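Local atomic coordinates of tryptophan halogenase (Shewanella frigidimarina, PDB entry 2PYX), a protein that probably binds FAD and acts as a flavin-dependent monooxygenase-type enzyme of the tryptophan halogenase family. Residues D123-W128 and V135-A140; I368-S373 and N394-Q399; V468-G471 and N475-L478. One frame throughout, in Å; residues are numbered along the deposited sequence.

Contact 1: residues D123-W128 and V135-A140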
ATOM      1  N   ASP A 123     -22.253 -12.607   3.775  1.00 17.58           N
ATOM      2  CA  ASP A 123     -20.895 -12.986   3.371  1.00 16.41           C
ATOM      3  C   ASP A 123     -21.023 -14.193   2.459  1.00 13.71           C
ATOM      4  O   ASP A 123     -21.290 -15.317   2.903  1.00 15.26           O
ATOM      5  CB  ASP A 123     -20.039 -13.289   4.611  1.00 16.70           C
ATOM      6  CG  ASP A 123     -18.620 -13.699   4.276  1.00 18.46           C
ATOM      7  OD1 ASP A 123     -18.333 -13.969   3.108  1.00 18.74           O
ATOM      8  OD2 ASP A 123     -17.802 -13.760   5.211  1.00 21.76           O
ATOM      9  N   LEU A 124     -20.789 -13.991   1.165  1.00 12.79           N
ATOM     10  CA  LEU A 124     -20.986 -15.040   0.171  1.00 15.93           C
ATOM     11  C   LEU A 124     -19.958 -16.176   0.219  1.00 13.96           C
ATOM     12  O   LEU A 124     -20.187 -17.249  -0.344  1.00 15.18           O
ATOM     13  CB  LEU A 124     -20.946 -14.450  -1.233  1.00 14.28           C
ATOM     14  CG  LEU A 124     -22.140 -13.570  -1.653  1.00 16.69           C
ATOM     15  CD1 LEU A 124     -21.950 -13.027  -3.053  1.00 16.88           C
ATOM     16  CD2 LEU A 124     -23.427 -14.395  -1.578  1.00 20.81           C
ATOM     17  N   CYS A 125     -18.798 -15.918   0.826  1.00 12.10           N
ATOM     18  CA  CYS A 125     -17.721 -16.876   0.757  1.00 11.43           C
ATOM     19  C   CYS A 125     -18.120 -18.325   1.085  1.00 12.84           C
ATOM     20  O   CYS A 125     -17.895 -19.212   0.270  1.00 12.77           O
ATOM     21  CB  CYS A 125     -16.534 -16.355   1.576  1.00 11.27           C
ATOM     22  SG  CYS A 125     -15.055 -17.374   1.484  1.00 12.71           S
ATOM     23  N   PRO A 126     -18.706 -18.589   2.268  1.00 10.81           N
ATOM     24  CA  PRO A 126     -19.068 -19.991   2.530  1.00 10.10           C
ATOM     25  C   PRO A 126     -20.121 -20.572   1.572  1.00 12.51           C
ATOM     26  O   PRO A 126     -20.165 -21.793   1.417  1.00 12.81           O
ATOM     27  CB  PRO A 126     -19.603 -19.967   3.968  1.00 12.69           C
ATOM     28  CG  PRO A 126     -19.977 -18.579   4.195  1.00 11.82           C
ATOM     29  CD  PRO A 126     -18.992 -17.745   3.434  1.00 12.68           C
ATOM     30  N   TYR A 127     -20.939 -19.712   0.968  1.00 13.20           N
ATOM     31  CA  TYR A 127     -21.907 -20.145  -0.064  1.00 14.49           C
ATOM     32  C   TYR A 127     -21.254 -20.462  -1.400  1.00 14.39           C
ATOM     33  O   TYR A 127     -21.797 -21.244  -2.189  1.00 15.49           O
ATOM     34  CB  TYR A 127     -23.036 -19.087  -0.191  1.00 14.62           C
ATOM     35  CG  TYR A 127     -23.766 -18.947   1.132  1.00 12.11           C
ATOM     36  CD1 TYR A 127     -24.847 -19.776   1.464  1.00 16.11           C
ATOM     37  CD2 TYR A 127     -23.321 -18.054   2.109  1.00 11.73           C
ATOM     38  CE1 TYR A 127     -25.452 -19.705   2.732  1.00 14.75           C
ATOM     39  CE2 TYR A 127     -23.941 -17.971   3.370  1.00 15.28           C
ATOM     40  CZ  TYR A 127     -25.027 -18.795   3.659  1.00 13.24           C
ATOM     41  OH  TYR A 127     -25.578 -18.685   4.930  1.00 16.13           O
ATOM     42  N   TRP A 128     -20.103 -19.835  -1.673  1.00 12.05           N
ATOM     43  CA  TRP A 128     -19.340 -20.139  -2.861  1.00 12.51           C
ATOM     44  C   TRP A 128     -18.579 -21.467  -2.728  1.00 12.23           C
ATOM     45  O   TRP A 128     -18.395 -22.200  -3.695  1.00 14.35           O
ATOM     46  CB  TRP A 128     -18.375 -18.976  -3.206  1.00 12.72           C
ATOM     47  CG  TRP A 128     -17.282 -19.445  -4.075  1.00 12.82           C
ATOM     48  CD1 TRP A 128     -17.325 -19.634  -5.427  1.00 12.80           C
ATOM     49  CD2 TRP A 128     -16.002 -19.899  -3.655  1.00 12.17           C
ATOM     50  NE1 TRP A 128     -16.143 -20.120  -5.864  1.00 14.05           N
ATOM     51  CE2 TRP A 128     -15.314 -20.328  -4.789  1.00 13.86           C
ATOM     52  CE3 TRP A 128     -15.380 -20.001  -2.402  1.00 13.04           C
ATOM     53  CZ2 TRP A 128     -14.020 -20.832  -4.722  1.00 14.98           C
ATOM     54  CZ3 TRP A 128     -14.103 -20.477  -2.348  1.00 13.82           C
ATOM     55  CH2 TRP A 128     -13.436 -20.891  -3.478  1.00 12.46           C
ATOM     56  N   VAL A 135     -16.195 -22.532 -10.423  1.00 16.36           N
ATOM     57  CA  VAL A 135     -16.009 -21.108 -10.631  1.00 15.78           C
ATOM     58  C   VAL A 135     -15.077 -20.574  -9.536  1.00 12.97           C
ATOM     59  O   VAL A 135     -15.133 -21.053  -8.415  1.00 15.94           O
ATOM     60  CB  VAL A 135     -17.373 -20.369 -10.588  1.00 16.14           C
ATOM     61  CG1 VAL A 135     -18.060 -20.488  -9.234  1.00 18.56           C
ATOM     62  CG2 VAL A 135     -17.253 -18.913 -11.031  1.00 19.29           C
ATOM     63  N   SER A 136     -14.236 -19.604  -9.891  1.00 13.49           N
ATOM     64  CA  SER A 136     -13.335 -18.988  -8.911  1.00 12.84           C
ATOM     65  C   SER A 136     -14.114 -18.164  -7.937  1.00 13.85           C
ATOM     66  O   SER A 136     -15.162 -17.613  -8.245  1.00 12.80           O
ATOM     67  CB  SER A 136     -12.270 -18.134  -9.574  1.00 14.27           C
ATOM     68  OG  SER A 136     -12.811 -16.997 -10.213  1.00 14.95           O
ATOM     69  N   PHE A 137     -13.587 -18.049  -6.720  1.00 12.71           N
ATOM     70  CA  PHE A 137     -14.167 -17.157  -5.753  1.00 12.61           C
ATOM     71  C   PHE A 137     -14.317 -15.744  -6.324  1.00 12.27           C
ATOM     72  O   PHE A 137     -15.385 -15.149  -6.253  1.00 12.39           O
ATOM     73  CB  PHE A 137     -13.299 -17.166  -4.486  1.00 12.53           C
ATOM     74  CG  PHE A 137     -13.762 -16.216  -3.416  1.00 11.86           C
ATOM     75  CD1 PHE A 137     -15.029 -16.301  -2.853  1.00 12.06           C
ATOM     76  CD2 PHE A 137     -12.921 -15.210  -2.976  1.00 13.48           C
ATOM     77  CE1 PHE A 137     -15.433 -15.406  -1.863  1.00 12.98           C
ATOM     78  CE2 PHE A 137     -13.299 -14.337  -1.983  1.00 12.73           C
ATOM     79  CZ  PHE A 137     -14.558 -14.407  -1.438  1.00 12.75           C
ATOM     80  N   ALA A 138     -13.268 -15.200  -6.905  1.00 10.48           N
ATOM     81  CA  ALA A 138     -13.335 -13.821  -7.383  1.00 11.63           C
ATOM     82  C   ALA A 138     -14.368 -13.643  -8.499  1.00 12.35           C
ATOM     83  O   ALA A 138     -15.141 -12.682  -8.483  1.00 13.64           O
ATOM     84  CB  ALA A 138     -11.996 -13.321  -7.844  1.00 11.49           C
ATOM     85  N   GLU A 139     -14.416 -14.586  -9.431  1.00 12.11           N
ATOM     86  CA  GLU A 139     -15.486 -14.470 -10.439  1.00 15.15           C
ATOM     87  C   GLU A 139     -16.886 -14.547  -9.827  1.00 14.64           C
ATOM     88  O   GLU A 139     -17.803 -13.848 -10.299  1.00 14.66           O
ATOM     89  CB  GLU A 139     -15.328 -15.524 -11.512  1.00 16.40           C
ATOM     90  CG  GLU A 139     -16.349 -15.310 -12.653  1.00 21.30           C
ATOM     91  CD  GLU A 139     -16.162 -16.231 -13.840  1.00 29.17           C
ATOM     92  OE1 GLU A 139     -15.053 -16.770 -14.047  1.00 23.01           O
ATOM     93  OE2 GLU A 139     -17.155 -16.419 -14.576  1.00 37.80           O
ATOM     94  N   ALA A 140     -17.058 -15.399  -8.811  1.00 12.64           N
ATOM     95  CA  ALA A 140     -18.359 -15.609  -8.206  1.00 14.73           C
ATOM     96  C   ALA A 140     -18.870 -14.384  -7.467  1.00 15.13           C
ATOM     97  O   ALA A 140     -20.092 -14.176  -7.400  1.00 15.19           O
ATOM     98  CB  ALA A 140     -18.333 -16.805  -7.272  1.00 15.41           C
TER
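Trp128 carries most of the contact, covering Phe137 and reaching Val135 and Ala140 with the NE1 and CD1 atoms of its five-membered ring. Its CB points toward 135-140, and with CG anti to the backbone N (chi1 159°) the ring extends over the start of helix 137-141. From CG outward, CD1 meets the methyl CB of Ala140 at 3.5 Å, an oblique approach. The next atom, NE1, donates to Val135 O at 2.9 Å. This bond is nearly straight at the hydrogen (163°) and the acceptor lies in the indole plane, although the donor stands above the carbonyl plane. Val135 CG1 flanks the same corner, 3.9 Å from NE1.

The six-membered ring is occupied over one face by Phe137: its CB sits 3.6 Å from the ring centroid, almost on the normal, which makes a CH-pi contact. CE3 then meets Phe137 CD1 at 3.7 Å, with the two ring planes inclined at 58°. The Phe137 ring continues to Cys125, where CB lies 3.7 Å from Phe137 CE1 and SG makes an oblique sulfur-aromatic contact.

Replacing Trp128 by a leucine would probably leave Val135 O without its indole donor and open a gap beside Phe137 CB and Ala140.

Helix 462-471 covers the cluster: Phe137 meets the ring of Tyr467, Cys125 and Phe137 both touch Gln466 and Tyr470, and the Trp128 ring meets that of Tyr470. Asp123 OD1 accepts from Cys125 N at 3.0 Å, a capping bond ahead of the turn that leads into helix 125-128, while Ser136, at the N-cap, accepts through OG from Glu139 N at 3.0 Å. Two short helical turns thus pack across the loop 129-136 within the halogenase fold, away from the predicted flavin and substrate sites.

Contact 2: residues I368-S373 and N394-Q399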
ATOM      1  N   ILE A 368       1.576   5.143   5.396  1.00  7.74           N
ATOM      2  CA  ILE A 368       1.741   6.580   5.468  1.00  8.05           C
ATOM      3  C   ILE A 368       0.367   7.263   5.678  1.00  7.26           C
ATOM      4  O   ILE A 368       0.176   8.119   6.574  1.00  9.26           O
ATOM      5  CB  ILE A 368       2.478   7.114   4.222  1.00  8.36           C
ATOM      6  CG1 ILE A 368       3.958   6.759   4.305  1.00  9.66           C
ATOM      7  CG2 ILE A 368       2.297   8.606   4.089  1.00  9.88           C
ATOM      8  CD1 ILE A 368       4.682   6.882   2.950  1.00 11.17           C
ATOM      9  N   GLU A 369      -0.605   6.901   4.841  1.00  8.99           N
ATOM     10  CA  GLU A 369      -1.946   7.487   4.938  1.00  8.10           C
ATOM     11  C   GLU A 369      -2.556   7.180   6.305  1.00  9.41           C
ATOM     12  O   GLU A 369      -3.179   8.039   6.887  1.00  9.55           O
ATOM     13  CB  GLU A 369      -2.839   6.888   3.864  1.00 11.17           C
ATOM     14  CG  GLU A 369      -2.520   7.189   2.415  1.00 11.41           C
ATOM     15  CD  GLU A 369      -3.553   6.467   1.562  1.00 14.68           C
ATOM     16  OE1 GLU A 369      -4.630   7.026   1.364  1.00 13.71           O
ATOM     17  OE2 GLU A 369      -3.312   5.309   1.151  1.00 16.22           O
ATOM     18  N   TRP A 370      -2.434   5.941   6.777  1.00  7.92           N
ATOM     19  CA  TRP A 370      -3.023   5.573   8.056  1.00  7.97           C
ATOM     20  C   TRP A 370      -2.389   6.415   9.158  1.00  8.46           C
ATOM     21  O   TRP A 370      -3.076   6.981   9.993  1.00  8.16           O
ATOM     22  CB  TRP A 370      -2.863   4.058   8.380  1.00  9.88           C
ATOM     23  CG  TRP A 370      -3.279   3.827   9.772  1.00  9.35           C
ATOM     24  CD1 TRP A 370      -4.580   3.757  10.243  1.00 11.62           C
ATOM     25  CD2 TRP A 370      -2.438   3.760  10.932  1.00  9.57           C
ATOM     26  NE1 TRP A 370      -4.579   3.635  11.604  1.00 12.00           N
ATOM     27  CE2 TRP A 370      -3.286   3.624  12.063  1.00 11.32           C
ATOM     28  CE3 TRP A 370      -1.061   3.765  11.139  1.00 10.13           C
ATOM     29  CZ2 TRP A 370      -2.786   3.568  13.362  1.00 10.12           C
ATOM     30  CZ3 TRP A 370      -0.579   3.670  12.430  1.00  9.10           C
ATOM     31  CH2 TRP A 370      -1.442   3.583  13.529  1.00  9.82           C
ATOM     32  N   THR A 371      -1.063   6.480   9.181  1.00  8.71           N
ATOM     33  CA  THR A 371      -0.420   7.111  10.306  1.00  6.51           C
ATOM     34  C   THR A 371      -0.725   8.629  10.328  1.00  6.93           C
ATOM     35  O   THR A 371      -1.047   9.222  11.368  1.00  8.57           O
ATOM     36  CB  THR A 371       1.105   6.892  10.320  1.00  8.93           C
ATOM     37  OG1 THR A 371       1.439   5.520  10.053  1.00  8.11           O
ATOM     38  CG2 THR A 371       1.646   7.277  11.689  1.00  8.70           C
ATOM     39  N   ALA A 372      -0.625   9.264   9.160  1.00  8.41           N
ATOM     40  CA  ALA A 372      -0.865  10.693   9.040  1.00  7.92           C
ATOM     41  C   ALA A 372      -2.324  11.037   9.332  1.00  7.27           C
ATOM     42  O   ALA A 372      -2.612  12.011  10.024  1.00  8.92           O
ATOM     43  CB  ALA A 372      -0.454  11.188   7.653  1.00  9.78           C
ATOM     44  N   SER A 373      -3.235  10.260   8.762  1.00  7.53           N
ATOM     45  CA  SER A 373      -4.654  10.524   9.001  0.50  7.24           C
ATOM     46  C   SER A 373      -5.008  10.306  10.488  1.00  8.13           C
ATOM     47  O   SER A 373      -5.798  11.055  11.054  1.00  9.29           O
ATOM     48  CB  SER A 373      -5.570   9.681   8.093  0.50  8.74           C
ATOM     49  OG  SER A 373      -5.438   8.288   8.326  0.50 10.75           O
ATOM     50  N   ASN A 394       0.020   3.496  19.081  1.00  9.31           N
ATOM     51  CA  ASN A 394       1.001   2.400  18.995  1.00  7.61           C
ATOM     52  C   ASN A 394       0.362   1.029  19.016  1.00  8.05           C
ATOM     53  O   ASN A 394       0.829   0.134  18.324  1.00  9.35           O
ATOM     54  CB  ASN A 394       2.084   2.471  20.096  1.00  8.34           C
ATOM     55  CG  ASN A 394       3.112   3.558  19.852  1.00  8.80           C
ATOM     56  OD1 ASN A 394       3.562   3.769  18.708  1.00  9.32           O
ATOM     57  ND2 ASN A 394       3.544   4.230  20.918  1.00  9.91           N
ATOM     58  N   GLU A 395      -0.679   0.833  19.798  1.00  7.55           N
ATOM     59  CA  GLU A 395      -1.325  -0.463  19.848  0.50  8.64           C
ATOM     60  C   GLU A 395      -1.916  -0.770  18.472  1.00  8.61           C
ATOM     61  O   GLU A 395      -1.774  -1.892  17.944  1.00  8.65           O
ATOM     62  CB  GLU A 395      -2.401  -0.458  20.914  0.50 10.73           C
ATOM     63  CG  GLU A 395      -3.238  -1.696  20.923  0.50  9.03           C
ATOM     64  CD  GLU A 395      -4.152  -1.714  22.096  0.50 16.62           C
ATOM     65  OE1 GLU A 395      -5.110  -0.930  22.087  0.50 18.71           O
ATOM     66  OE2 GLU A 395      -3.897  -2.494  23.033  0.50 23.49           O
ATOM     67  N   ARG A 396      -2.579   0.212  17.858  1.00  7.53           N
ATOM     68  CA  ARG A 396      -3.190  -0.012  16.537  1.00  8.15           C
ATOM     69  C   ARG A 396      -2.114  -0.245  15.488  1.00  7.11           C
ATOM     70  O   ARG A 396      -2.263  -1.130  14.625  1.00  8.20           O
ATOM     71  CB  ARG A 396      -4.097   1.159  16.092  1.00  8.30           C
ATOM     72  CG  ARG A 396      -4.831   0.943  14.792  1.00  9.30           C
ATOM     73  CD  ARG A 396      -5.830  -0.208  14.783  1.00 11.66           C
ATOM     74  NE  ARG A 396      -6.897  -0.035  15.782  1.00 11.54           N
ATOM     75  CZ  ARG A 396      -7.886   0.853  15.712  1.00 11.26           C
ATOM     76  NH1 ARG A 396      -8.004   1.683  14.717  1.00 11.44           N
ATOM     77  NH2 ARG A 396      -8.784   0.904  16.683  1.00 15.67           N
ATOM     78  N   TYR A 397      -1.036   0.522  15.566  1.00  8.03           N
ATOM     79  CA  TYR A 397       0.130   0.339  14.676  1.00  6.82           C
ATOM     80  C   TYR A 397       0.685  -1.073  14.757  1.00  8.31           C
ATOM     81  O   TYR A 397       0.952  -1.725  13.712  1.00  9.23           O
ATOM     82  CB  TYR A 397       1.171   1.369  15.049  1.00  8.29           C
ATOM     83  CG  TYR A 397       2.573   1.111  14.624  1.00  7.42           C
ATOM     84  CD1 TYR A 397       3.043   1.577  13.404  1.00  8.03           C
ATOM     85  CD2 TYR A 397       3.460   0.450  15.447  1.00  8.78           C
ATOM     86  CE1 TYR A 397       4.389   1.365  13.005  1.00  8.32           C
ATOM     87  CE2 TYR A 397       4.780   0.239  15.071  1.00  9.19           C
ATOM     88  CZ  TYR A 397       5.233   0.667  13.828  1.00  7.98           C
ATOM     89  OH  TYR A 397       6.563   0.499  13.428  1.00 10.46           O
ATOM     90  N   GLN A 398       0.802  -1.574  15.989  1.00  8.61           N
ATOM     91  CA  GLN A 398       1.288  -2.946  16.220  1.00  8.40           C
ATOM     92  C   GLN A 398       0.311  -3.984  15.630  1.00  8.21           C
ATOM     93  O   GLN A 398       0.722  -5.004  15.013  1.00 10.22           O
ATOM     94  CB  GLN A 398       1.511  -3.142  17.710  1.00  9.17           C
ATOM     95  CG  GLN A 398       2.714  -2.365  18.195  1.00  8.53           C
ATOM     96  CD  GLN A 398       2.704  -2.051  19.681  1.00 10.75           C
ATOM     97  OE1 GLN A 398       1.782  -2.466  20.414  1.00 13.64           O
ATOM     98  NE2 GLN A 398       3.732  -1.297  20.129  1.00 11.95           N
ATOM     99  N   GLN A 399      -0.990  -3.755  15.791  1.00  8.24           N
ATOM    100  CA  GLN A 399      -2.019  -4.614  15.173  0.50  8.63           C
ATOM    101  C   GLN A 399      -1.837  -4.606  13.638  1.00  8.26           C
ATOM    102  O   GLN A 399      -1.867  -5.638  12.975  1.00  8.56           O
ATOM    103  CB  GLN A 399      -3.435  -4.131  15.496  0.50 11.39           C
ATOM    104  CG  GLN A 399      -3.866  -4.248  16.962  0.50  7.81           C
ATOM    105  CD  GLN A 399      -4.200  -5.665  17.430  0.50 11.36           C
ATOM    106  OE1 GLN A 399      -4.084  -6.647  16.690  0.50  9.74           O
ATOM    107  NE2 GLN A 399      -4.646  -5.759  18.684  0.50 16.60           N
TER
HETATM  108  O   HOH W   1      -6.903   1.697  11.980  1.00 11.06           O
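Trp370 reaches across from helix 363-377 to touch Arg396 and Tyr397 of helix 383-413, the next helix in the chain. The pair is thus a helix-to-helix contact between consecutive helices, made largely by one indole. Earlier along 368-373, Ile368 faces the other way and packs on Thr17 and Ala18 of helix 16-31, where FAD is predicted to bind. Glu369 gives its two carboxylate oxygens to Thr69 OG1 and Ser65 OG.

At Trp370 the side chain runs anti to the backbone N (chi1 171°), which carries the six-membered ring outward to the partner helix. CZ2 meets Arg396 CG at 3.6 Å, so the aliphatic part of the arginine does the touching. One atom further round, CH2 lies 3.7 Å from Tyr397 CB, and CZ3 comes in near the plane of the tyrosine ring, at its edge. The tyrosine and indole side chains cross at about a right angle; Tyr397 OH is bonded away from the pair, to Arg339 O. Further on, Ala372 returns to helix 16-31, against Thr22 and Leu25.

The polar side is bridged by water. Arg396 bends at chi2 (63°) and chi3, turning NH1 to where it can share a water with the indole NE1. NH1 donates to this water at 3.0 Å; Trp370 NE1 gives it a second, weak bond, also 3.0 Å.

Contact 3: residues V468-G471 and N475-L478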
ATOM      1  N   VAL A 468      -7.190 -14.143  -1.207  1.00  8.40           N
ATOM      2  CA  VAL A 468      -5.904 -14.825  -1.308  1.00  7.51           C
ATOM      3  C   VAL A 468      -6.060 -16.309  -1.000  1.00  8.25           C
ATOM      4  O   VAL A 468      -5.596 -17.164  -1.775  1.00  9.05           O
ATOM      5  CB  VAL A 468      -4.823 -14.149  -0.432  1.00  8.59           C
ATOM      6  CG1 VAL A 468      -3.530 -15.001  -0.404  1.00 10.03           C
ATOM      7  CG2 VAL A 468      -4.512 -12.765  -0.979  1.00  9.65           C
ATOM      8  N   LEU A 469      -6.691 -16.649   0.117  1.00  7.69           N
ATOM      9  CA  LEU A 469      -6.810 -18.041   0.524  1.00  8.66           C
ATOM     10  C   LEU A 469      -7.440 -18.877  -0.587  1.00  9.72           C
ATOM     11  O   LEU A 469      -6.941 -19.941  -0.943  1.00  9.69           O
ATOM     12  CB  LEU A 469      -7.637 -18.134   1.809  1.00 10.09           C
ATOM     13  CG  LEU A 469      -7.627 -19.430   2.595  1.00 10.89           C
ATOM     14  CD1 LEU A 469      -6.264 -19.732   3.184  1.00 11.51           C
ATOM     15  CD2 LEU A 469      -8.627 -19.394   3.731  1.00 10.09           C
ATOM     16  N   TYR A 470      -8.574 -18.413  -1.097  1.00  8.93           N
ATOM     17  CA  TYR A 470      -9.319 -19.171  -2.097  1.00 10.02           C
ATOM     18  C   TYR A 470      -8.838 -18.905  -3.508  1.00  9.85           C
ATOM     19  O   TYR A 470      -9.023 -19.752  -4.395  1.00 10.42           O
ATOM     20  CB  TYR A 470     -10.814 -18.972  -1.926  1.00  9.44           C
ATOM     21  CG  TYR A 470     -11.247 -19.456  -0.553  1.00  7.90           C
ATOM     22  CD1 TYR A 470     -10.997 -20.766  -0.110  1.00  8.36           C
ATOM     23  CD2 TYR A 470     -11.789 -18.568   0.371  1.00  7.81           C
ATOM     24  CE1 TYR A 470     -11.292 -21.182   1.163  1.00  8.84           C
ATOM     25  CE2 TYR A 470     -12.114 -19.004   1.665  1.00  6.70           C
ATOM     26  CZ  TYR A 470     -11.874 -20.283   2.068  1.00  9.14           C
ATOM     27  OH  TYR A 470     -12.163 -20.696   3.346  1.00 10.74           O
ATOM     28  N   GLY A 471      -8.202 -17.767  -3.756  1.00  9.89           N
ATOM     29  CA  GLY A 471      -7.473 -17.593  -4.998  1.00 11.25           C
ATOM     30  C   GLY A 471      -6.450 -18.693  -5.205  1.00  9.25           C
ATOM     31  O   GLY A 471      -6.234 -19.153  -6.352  1.00 10.75           O
ATOM     32  N   ASN A 475      -8.258 -25.499   0.715  1.00 11.15           N
ATOM     33  CA  ASN A 475      -9.472 -26.264   1.016  0.50 12.45           C
ATOM     34  C   ASN A 475     -10.008 -25.995   2.415  1.00 12.13           C
ATOM     35  O   ASN A 475      -9.269 -26.104   3.393  1.00 11.99           O
ATOM     36  CB  ASN A 475      -9.208 -27.759   0.866  0.50 13.50           C
ATOM     37  CG  ASN A 475      -8.987 -28.176  -0.572  0.50 15.15           C
ATOM     38  OD1 ASN A 475      -8.031 -28.877  -0.864  0.50 21.19           O
ATOM     39  ND2 ASN A 475      -9.885 -27.786  -1.468  0.50 17.56           N
ATOM     40  N   THR A 476     -11.304 -25.666   2.475  1.00 11.16           N
ATOM     41  CA  THR A 476     -12.016 -25.434   3.726  1.00 10.17           C
ATOM     42  C   THR A 476     -13.187 -26.408   3.751  1.00 11.16           C
ATOM     43  O   THR A 476     -13.896 -26.565   2.743  1.00 13.35           O
ATOM     44  CB  THR A 476     -12.512 -23.999   3.818  1.00 10.47           C
ATOM     45  OG1 THR A 476     -11.378 -23.129   3.876  1.00  9.75           O
ATOM     46  CG2 THR A 476     -13.354 -23.761   5.010  1.00 10.55           C
ATOM     47  N   GLN A 477     -13.361 -27.072   4.887  1.00 11.24           N
ATOM     48  CA  GLN A 477     -14.487 -27.980   5.109  1.00 13.72           C
ATOM     49  C   GLN A 477     -15.803 -27.278   4.842  1.00 14.96           C
ATOM     50  O   GLN A 477     -16.017 -26.140   5.297  1.00 12.50           O
ATOM     51  CB  GLN A 477     -14.431 -28.521   6.546  1.00 14.84           C
ATOM     52  CG  GLN A 477     -15.466 -29.580   6.928  1.00 19.48           C
ATOM     53  CD  GLN A 477     -15.077 -30.299   8.173  1.00 21.85           C
ATOM     54  OE1 GLN A 477     -15.169 -29.754   9.259  1.00 23.83           O
ATOM     55  NE2 GLN A 477     -14.615 -31.539   8.031  1.00 34.97           N
ATOM     56  N   LEU A 478     -16.706 -27.925   4.110  1.00 14.54           N
ATOM     57  CA  LEU A 478     -17.989 -27.276   3.787  1.00 14.46           C
ATOM     58  C   LEU A 478     -18.872 -27.116   5.018  1.00 14.59           C
ATOM     59  O   LEU A 478     -18.931 -28.007   5.864  1.00 12.47           O
ATOM     60  CB  LEU A 478     -18.746 -28.065   2.726  1.00 15.30           C
ATOM     61  CG  LEU A 478     -18.055 -28.353   1.409  1.00 17.55           C
ATOM     62  CD1 LEU A 478     -19.086 -28.984   0.486  1.00 19.13           C
ATOM     63  CD2 LEU A 478     -17.511 -27.097   0.793  1.00 18.49           C
TER
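Tyr470 and Thr476 meet through their hydroxyls, and this hydrogen bond is the only one between the two segments. Tyr470 OH donates to Thr476 OG1 at 2.6 Å, a short bond. The angle at the phenol oxygen, from CZ through OH to OG1, is about 114°, and OG1 lies near the ring plane at its edge, so the bond leaves the phenol bent and in plane. The same OG1 is also hydrogen-bonded to Trp443 O. A carbonyl can only accept, so the threonine hydroxyl probably donates to Trp443 O while accepting from Tyr470 OH, a chain of two hydrogen bonds that would limit the rotation of both hydroxyls.

Van der Waals contacts accompany the bond. Thr476 OG1 is 3.3 Å from Tyr470 CE1, while Thr476 CB lies 3.4 Å from Tyr470 OH and CG2 3.7 Å from it. The methyl therefore flanks the hydroxyl and does not cover the ring. Thr476 OG1 is placed anti to the carbonyl carbon (chi1 -65°), on the side from which the phenol arrives, and the two side chains cross at about a right angle.

Ring contacts form the third group. Leu469 CG stands 4.3 Å above the Tyr470 plane, over its centre, while the Trp128 ring meets the tyrosine at about 55° between planes. With both residues buried, OG1 is satisfied by Tyr470 OH and Trp443 O.

In the fold, the bond ties the last turn of helix 462-471 to the loop that leads on to helix 484-507. That loop is in turn fixed to Trp443 at the end of helix 434-443 and, through backbone hydrogen bonds from Gln477, to Arg444 just beyond it, while Val468 packs against Phe407 and Leu410 of helix 383-413.

From the N terminus, contact 1 closes first, a short loop between helices 125-128 and 137-141. Contact 2 follows, closing the connection between helices 363-377 and 383-413, and contact 3 closes the brief turn after helix 462-471. The three run in series, so none encloses or crosses another. Contacts 1 and 3 nevertheless meet in space: Tyr470 brings CE2 to 3.4 Å from Cys125 SG and CG to 3.5 Å from Trp128 CZ3, joining two distant chain regions in one cluster. Contact 2 stands apart, its centre about 30 Å from each of the others, on the side of helix 16-31; helix 383-413 runs on from there to pack against 468-471.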